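Local coordinates for putative pneumococcal surface protein (Streptococcus pneumoniae, PDB 4CNL) that binds choline through a chain of repeats, probably anchoring this surface protein to the choline-bearing teichoic acids of the pneumococcal cell wall, at residues A[47-52]-A[75-80]; A[147-152]-A[175-180]. All blocks are in the same frame, centred on the assembly; numbering follows the deposited sequence.

Contact 1: A[47-52]-A[75-80]; sequences SSYQAW and NGKMAQ. With CHT (choline ion), chain H; CHT (choline ion), chain I; SO4 (sulfate ion), chain L.
The indole of Trp-52 meets Met-78 obliquely and carries a choline over one face. Methyl C6 of that choline sits 3.7 Å above the plane, offset toward the rim. Gln-80 OE1 lies at the indole edge, in its plane, near CD1. Trp-52 and Met-78 run side by side and point the same way. The methionine bends at its last torsion (chi3 69°), which packs Met-78 CE on Trp-52 CD1 at 3.6 Å. Met-78 SD lies 5.1 Å from the centroid of the five-membered ring of Trp-52, 42° off the ring normal, an oblique Met-aromatic contact. Met-78 SD also lies 3.7 Å from C6 of the same choline. Trp-43 and Tyr-70 complete this pocket. The ring of Tyr-49 carries a second choline over one face, with C7 3.5 Å from Tyr-49 CZ.

One backbone bond, a lysine and two waters join the segments. Met-78 N donates to Trp-52 O at 2.9 Å. The extended Lys-77 chain passes Ala-51 CB, and Lys-77 NZ reaches Tyr-49 O at 3.2 Å, in the carbonyl plane. Water 1 links NZ to Gln-50 O. Water 2 ties Trp-52 N to Met-78 O and Gln-80 OE1. Asn-75 OD1 accepts from Lys-77 N in an Asx turn, while its ND2 donates to a sulfate.

The contact therefore builds parts of two choline sites. Methyl groups rest on aromatic faces, and cation-pi attraction probably adds to the binding.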
loop_
_atom_site.group_PDB
_atom_site.type_symbol
_atom_site.label_atom_id
_atom_site.label_comp_id
_atom_site.label_asym_id
_atom_site.label_seq_id
_atom_site.Cartn_x
_atom_site.Cartn_y
_atom_site.Cartn_z
ATOM N N SER A 47 -16.974 -10.452 10.690
ATOM C CA SER A 47 -16.263 -11.452 11.478
ATOM C C SER A 47 -16.100 -12.755 10.705
ATOM O O SER A 47 -15.190 -13.536 10.982
ATOM C CB SER A 47 -16.986 -11.716 12.800
ATOM O OG SER A 47 -16.940 -10.580 13.645
ATOM N N SER A 48 -16.974 -12.980 9.727
ATOM C CA SER A 48 -16.951 -14.231 8.971
ATOM C C SER A 48 -15.891 -14.221 7.873
ATOM O O SER A 48 -15.393 -15.277 7.478
ATOM C CB SER A 48 -18.330 -14.523 8.371
ATOM O OG SER A 48 -18.743 -13.501 7.480
ATOM N N TYR A 49 -15.551 -13.031 7.380
ATOM C CA TYR A 49 -14.478 -12.886 6.399
ATOM C C TYR A 49 -13.181 -12.445 7.058
ATOM O O TYR A 49 -12.151 -12.350 6.391
ATOM C CB TYR A 49 -14.856 -11.875 5.310
ATOM C CG TYR A 49 -15.850 -12.387 4.293
ATOM C CD1 TYR A 49 -15.423 -13.032 3.140
ATOM C CD2 TYR A 49 -17.212 -12.220 4.481
ATOM C CE1 TYR A 49 -16.328 -13.499 2.205
ATOM C CE2 TYR A 49 -18.126 -12.687 3.554
ATOM C CZ TYR A 49 -17.677 -13.323 2.418
ATOM O OH TYR A 49 -18.584 -13.786 1.493
ATOM N N GLN A 50 -13.249 -12.175 8.360
ATOM C CA GLN A 50 -12.128 -11.655 9.133
ATOM C C GLN A 50 -11.486 -10.443 8.454
ATOM O O GLN A 50 -10.272 -10.408 8.256
ATOM C CB GLN A 50 -11.076 -12.748 9.363
ATOM C CG GLN A 50 -11.471 -13.794 10.392
ATOM C CD GLN A 50 -12.068 -15.044 9.774
ATOM O OE1 GLN A 50 -12.837 -14.975 8.815
ATOM N NE2 GLN A 50 -11.707 -16.200 10.321
ATOM N N ALA A 51 -12.304 -9.456 8.095
ATOM C CA ALA A 51 -11.813 -8.308 7.339
ATOM C C ALA A 51 -12.708 -7.083 7.462
ATOM O O ALA A 51 -13.915 -7.186 7.669
ATOM C CB ALA A 51 -11.650 -8.680 5.869
ATOM N N TRP A 52 -12.094 -5.915 7.339
ATOM C CA TRP A 52 -12.817 -4.668 7.208
ATOM C C TRP A 52 -13.231 -4.429 5.759
ATOM O O TRP A 52 -12.478 -4.727 4.826
ATOM C CB TRP A 52 -11.957 -3.482 7.652
ATOM C CG TRP A 52 -11.726 -3.366 9.117
ATOM C CD1 TRP A 52 -10.627 -3.789 9.815
ATOM C CD2 TRP A 52 -12.603 -2.760 10.074
ATOM N NE1 TRP A 52 -10.776 -3.489 11.148
ATOM C CE2 TRP A 52 -11.979 -2.856 11.332
ATOM C CE3 TRP A 52 -13.858 -2.143 9.984
ATOM C CZ2 TRP A 52 -12.564 -2.361 12.496
ATOM C CZ3 TRP A 52 -14.437 -1.650 11.141
ATOM C CH2 TRP A 52 -13.791 -1.766 12.378
ATOM N N ASN A 75 -11.031 -7.934 -3.699
ATOM C CA ASN A 75 -12.145 -8.656 -3.073
ATOM C C ASN A 75 -12.873 -7.807 -2.032
ATOM O O ASN A 75 -13.738 -8.308 -1.307
ATOM C CB ASN A 75 -11.665 -9.975 -2.434
ATOM C CG ASN A 75 -10.600 -9.775 -1.357
ATOM O OD1 ASN A 75 -10.263 -8.654 -0.990
ATOM N ND2 ASN A 75 -10.069 -10.879 -0.847
ATOM N N GLY A 76 -12.521 -6.527 -1.966
ATOM C CA GLY A 76 -13.136 -5.597 -1.036
ATOM C C GLY A 76 -12.460 -5.504 0.322
ATOM O O GLY A 76 -12.693 -4.536 1.067
ATOM N N LYS A 77 -11.638 -6.499 0.659
ATOM C CA LYS A 77 -11.019 -6.557 1.986
ATOM C C LYS A 77 -9.995 -5.444 2.176
ATOM O O LYS A 77 -9.151 -5.219 1.311
ATOM C CB LYS A 77 -10.335 -7.906 2.217
ATOM C CG LYS A 77 -11.268 -9.101 2.216
ATOM C CD LYS A 77 -10.556 -10.318 2.765
ATOM C CE LYS A 77 -11.508 -11.488 2.926
ATOM N NZ LYS A 77 -10.769 -12.663 3.488
ATOM N N MET A 78 -10.068 -4.746 3.303
ATOM C CA MET A 78 -9.056 -3.739 3.604
ATOM C C MET A 78 -7.715 -4.409 3.819
ATOM O O MET A 78 -7.602 -5.356 4.604
ATOM C CB MET A 78 -9.434 -2.926 4.838
ATOM C CG MET A 78 -8.489 -1.779 5.079
ATOM S SD MET A 78 -8.709 -1.049 6.703
ATOM C CE MET A 78 -8.102 -2.357 7.709
ATOM N N ALA A 79 -6.692 -3.904 3.135
ATOM C CA ALA A 79 -5.340 -4.415 3.306
ATOM C C ALA A 79 -4.775 -4.067 4.681
ATOM O O ALA A 79 -5.007 -2.975 5.208
ATOM C CB ALA A 79 -4.442 -3.869 2.196
ATOM N N GLN A 80 -4.023 -5.002 5.254
ATOM C CA GLN A 80 -3.469 -4.846 6.595
ATOM C C GLN A 80 -2.167 -5.603 6.707
ATOM O O GLN A 80 -2.150 -6.814 6.502
ATOM C CB GLN A 80 -4.442 -5.375 7.666
ATOM C CG GLN A 80 -5.481 -4.385 8.119
ATOM C CD GLN A 80 -6.424 -4.937 9.192
ATOM O OE1 GLN A 80 -7.367 -5.675 8.893
ATOM N NE2 GLN A 80 -6.182 -4.559 10.444
HETATM C C4 CHT H . -10.629 3.555 10.909
HETATM C C5 CHT H . -9.858 2.233 10.856
HETATM C C6 CHT H . -9.895 0.025 10.020
HETATM C C7 CHT H . -11.908 1.189 10.368
HETATM C C8 CHT H . -10.472 1.814 8.610
HETATM O O6 CHT H . -9.880 4.531 11.624
HETATM N N1 CHT H . -10.533 1.315 9.958
HETATM C C4 CHT I . -17.156 -9.873 -2.786
HETATM C C5 CHT I . -17.303 -10.504 -1.404
HETATM C C6 CHT I . -19.427 -9.514 -0.979
HETATM C C7 CHT I . -18.018 -10.188 0.800
HETATM C C8 CHT I . -17.463 -8.323 -0.520
HETATM O O6 CHT I . -18.123 -10.427 -3.668
HETATM N N1 CHT I . -18.058 -9.633 -0.525
HETATM S S SO4 L . -7.249 -12.166 1.226
HETATM O O1 SO4 L . -8.454 -12.978 1.060
HETATM O O2 SO4 L . -6.111 -12.854 0.619
HETATM O O3 SO4 L . -7.421 -10.870 0.571
HETATM O O4 SO4 L . -7.001 -11.954 2.652
HETATM O O HOH W 1 -9.173 -11.902 5.838
HETATM O O HOH W 2 -9.254 -6.071 6.759
#

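Contact 2: A[147-152]-A[175-180]; sequences QGNYYL and GVWKEV. With CHT (choline ion), chain E; CHT (choline ion), chain C.
Asn-149 O accepts a nearly straight hydrogen bond from Trp-177 N. The length is 2.9 Å and the N-H...O angle is 178°. The donor lies in the carbonyl plane. This is the direct hydrogen bond between the two segments. Water 3 adds a bridge: it accepts from Tyr-151 N and can donate to Gly-175 O.

Tyr-150 and Val-176 cross obliquely. Methyl CG2 of Val-176 lies 3.5 Å from Tyr-150 CE1 and equally close to the hydroxyl oxygen of that tyrosine. The other methyl, CG1, turns to Asn-149 CB. The backbone of Gly-175 passes the same ring, with Gly-175 O 3.3 Å from Tyr-150 CD1. A choline rests over one face of Tyr-150, and its methyl C7 is 3.7 Å above the ring centre. Trp-123 and Met-158 belong to this pocket too.

Trp-177 serves a second choline. Trp-177 CG stands anti to its backbone N (chi1 180°), beside the carbonyl carbon, from where the indole meets the choline. Choline C7 lies over one face of the indole, 3.2 Å above the plane and offset toward the rim. Glu-179 CA lies over the opposite face, offset toward the rim. Asn-149 OD1 sits at the indole edge, near its plane, and is 3.7 Å from C6 of the same choline. Gly-148 O comes within 3.1 Å of that C6. Gly-148 and Asn-149 form the corner of a type II' turn from Gln-147 to Tyr-150, which joins strands 145-147 and 150-152. Tyr-169 packs edge-to-face on Trp-177.

The second site thus pairs an aromatic face with two carbonyl oxygens, Gly-148 O and Asn-149 OD1, near a choline methyl. Both features suit a quaternary ammonium ion, through probable cation-pi attraction and partial negative charge.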
loop_
_atom_site.group_PDB
_atom_site.type_symbol
_atom_site.label_atom_id
_atom_site.label_comp_id
_atom_site.label_asym_id
_atom_site.label_seq_id
_atom_site.Cartn_x
_atom_site.Cartn_y
_atom_site.Cartn_z
ATOM N N GLN A 147 26.319 1.026 -8.517
ATOM C CA GLN A 147 25.247 1.435 -9.420
ATOM C C GLN A 147 25.834 2.522 -10.293
ATOM O O GLN A 147 26.034 3.654 -9.844
ATOM C CB GLN A 147 24.009 1.921 -8.654
ATOM C CG GLN A 147 22.918 2.513 -9.540
ATOM C CD GLN A 147 22.404 1.542 -10.587
ATOM O OE1 GLN A 147 22.435 0.317 -10.400
ATOM N NE2 GLN A 147 21.918 2.088 -11.700
ATOM N N GLY A 148 26.153 2.170 -11.533
ATOM C CA GLY A 148 26.905 3.074 -12.386
ATOM C C GLY A 148 28.239 3.366 -11.726
ATOM O O GLY A 148 28.937 2.446 -11.300
ATOM N N ASN A 149 28.572 4.651 -11.622
ATOM C CA ASN A 149 29.845 5.085 -11.047
ATOM C C ASN A 149 29.762 5.393 -9.562
ATOM O O ASN A 149 30.670 6.008 -8.987
ATOM C CB ASN A 149 30.355 6.311 -11.792
ATOM C CG ASN A 149 30.561 6.039 -13.266
ATOM O OD1 ASN A 149 31.275 5.110 -13.637
ATOM N ND2 ASN A 149 29.922 6.836 -14.112
ATOM N N TYR A 150 28.659 4.975 -8.942
ATOM C CA TYR A 150 28.467 5.163 -7.515
ATOM C C TYR A 150 28.512 3.839 -6.787
ATOM O O TYR A 150 28.100 2.813 -7.329
ATOM C CB TYR A 150 27.126 5.836 -7.230
ATOM C CG TYR A 150 26.972 7.170 -7.894
ATOM C CD1 TYR A 150 27.515 8.311 -7.310
ATOM C CD2 TYR A 150 26.292 7.299 -9.106
ATOM C CE1 TYR A 150 27.387 9.545 -7.913
ATOM C CE2 TYR A 150 26.163 8.535 -9.719
ATOM C CZ TYR A 150 26.708 9.650 -9.115
ATOM O OH TYR A 150 26.581 10.880 -9.710
ATOM N N TYR A 151 28.982 3.865 -5.546
ATOM C CA TYR A 151 29.071 2.639 -4.761
ATOM C C TYR A 151 28.176 2.698 -3.549
ATOM O O TYR A 151 28.253 3.638 -2.753
ATOM C CB TYR A 151 30.505 2.388 -4.307
ATOM C CG TYR A 151 30.705 1.048 -3.633
ATOM C CD1 TYR A 151 30.819 -0.116 -4.395
ATOM C CD2 TYR A 151 30.810 0.945 -2.254
ATOM C CE1 TYR A 151 31.007 -1.347 -3.795
ATOM C CE2 TYR A 151 31.008 -0.297 -1.639
ATOM C CZ TYR A 151 31.106 -1.429 -2.424
ATOM O OH TYR A 151 31.304 -2.652 -1.829
ATOM N N LEU A 152 27.345 1.681 -3.392
ATOM C CA LEU A 152 26.515 1.572 -2.195
ATOM C C LEU A 152 27.218 0.685 -1.173
ATOM O O LEU A 152 27.586 -0.462 -1.472
ATOM C CB LEU A 152 25.132 1.001 -2.536
ATOM C CG LEU A 152 24.188 1.760 -3.488
ATOM C CD1 LEU A 152 24.053 3.220 -3.070
ATOM C CD2 LEU A 152 24.606 1.649 -4.971
ATOM N N GLY A 175 30.675 11.387 -4.704
ATOM C CA GLY A 175 30.262 9.995 -4.792
ATOM C C GLY A 175 30.708 9.295 -6.061
ATOM O O GLY A 175 30.567 8.079 -6.187
ATOM N N VAL A 176 31.278 10.047 -6.990
ATOM C CA VAL A 176 31.587 9.492 -8.310
ATOM C C VAL A 176 32.976 8.870 -8.386
ATOM O O VAL A 176 33.968 9.505 -8.015
ATOM C CB VAL A 176 31.487 10.577 -9.407
ATOM C CG1 VAL A 176 31.886 10.002 -10.766
ATOM C CG2 VAL A 176 30.086 11.150 -9.456
ATOM N N TRP A 177 33.054 7.629 -8.861
ATOM C CA TRP A 177 34.343 7.090 -9.278
ATOM C C TRP A 177 34.671 7.695 -10.638
ATOM O O TRP A 177 33.996 7.414 -11.631
ATOM C CB TRP A 177 34.325 5.566 -9.359
ATOM C CG TRP A 177 35.650 5.019 -9.800
ATOM C CD1 TRP A 177 36.815 5.038 -9.098
ATOM C CD2 TRP A 177 35.945 4.404 -11.059
ATOM N NE1 TRP A 177 37.824 4.452 -9.837
ATOM C CE2 TRP A 177 37.315 4.063 -11.048
ATOM C CE3 TRP A 177 35.188 4.116 -12.197
ATOM C CZ2 TRP A 177 37.935 3.435 -12.126
ATOM C CZ3 TRP A 177 35.811 3.496 -13.267
ATOM C CH2 TRP A 177 37.167 3.162 -13.222
ATOM N N LYS A 178 35.689 8.546 -10.687
ATOM C CA LYS A 178 36.008 9.218 -11.940
ATOM C C LYS A 178 36.925 8.316 -12.753
ATOM O O LYS A 178 38.067 8.060 -12.367
ATOM C CB LYS A 178 36.623 10.596 -11.677
ATOM C CG LYS A 178 35.606 11.568 -11.039
ATOM C CD LYS A 178 35.981 13.029 -11.227
ATOM C CE LYS A 178 35.117 13.949 -10.367
ATOM N NZ LYS A 178 33.652 13.856 -10.664
ATOM N N GLU A 179 36.393 7.813 -13.866
ATOM C CA GLU A 179 37.095 6.846 -14.701
ATOM C C GLU A 179 38.165 7.498 -15.570
ATOM O O GLU A 179 37.853 8.179 -16.547
ATOM C CB GLU A 179 36.107 6.096 -15.587
ATOM C CG GLU A 179 36.766 5.044 -16.460
ATOM C CD GLU A 179 35.783 4.004 -16.956
ATOM O OE1 GLU A 179 34.586 4.334 -17.100
ATOM O OE2 GLU A 179 36.208 2.853 -17.190
ATOM N N VAL A 180 39.426 7.301 -15.193
ATOM C CA VAL A 180 40.550 7.740 -16.006
ATOM C C VAL A 180 41.453 6.542 -16.246
ATOM O O VAL A 180 42.182 6.116 -15.348
ATOM C CB VAL A 180 41.353 8.882 -15.332
ATOM C CG1 VAL A 180 42.552 9.285 -16.190
ATOM C CG2 VAL A 180 40.450 10.086 -15.048
HETATM C C4 CHT E . 33.823 -1.136 -10.962
HETATM C C5 CHT E . 32.626 -0.298 -11.388
HETATM C C6 CHT E . 31.975 1.928 -11.790
HETATM C C7 CHT E . 33.987 1.458 -10.650
HETATM C C8 CHT E . 33.793 0.985 -12.953
HETATM O O6 CHT E . 33.361 -2.449 -10.681
HETATM N N1 CHT E . 33.095 1.029 -11.695
HETATM C C4 CHT C . 22.319 9.667 -9.406
HETATM C C5 CHT C . 23.083 10.723 -8.619
HETATM C C6 CHT C . 21.684 10.617 -6.702
HETATM C C7 CHT C . 23.565 9.169 -6.871
HETATM C C8 CHT C . 23.862 11.450 -6.564
HETATM O O6 CHT C . 21.007 10.146 -9.677
HETATM N N1 CHT C . 23.027 10.471 -7.196
HETATM O O HOH W 3 29.692 6.297 -4.289
#

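Contact 1 closes before contact 2 opens, so the two follow in series along the chain. Their centres are 47 Å apart, on opposite sides of the chain's centre, and their nearest atoms are about 29 Å apart. They share no sheet. Contact 1 joins the hairpin of strands 42-46 and 51-55 to the loop between strands 70-72 and 82-86. Contact 2 joins the hairpin of strands 145-147 and 150-152 to the loop after strand 169-171. In each, the segments are 23 residues apart at their closest ends. The two contacts use different hairpins, yet each helps to build two choline sites. Such sites are spread along an elongated domain, consistent with multivalent attachment to teichoic acid.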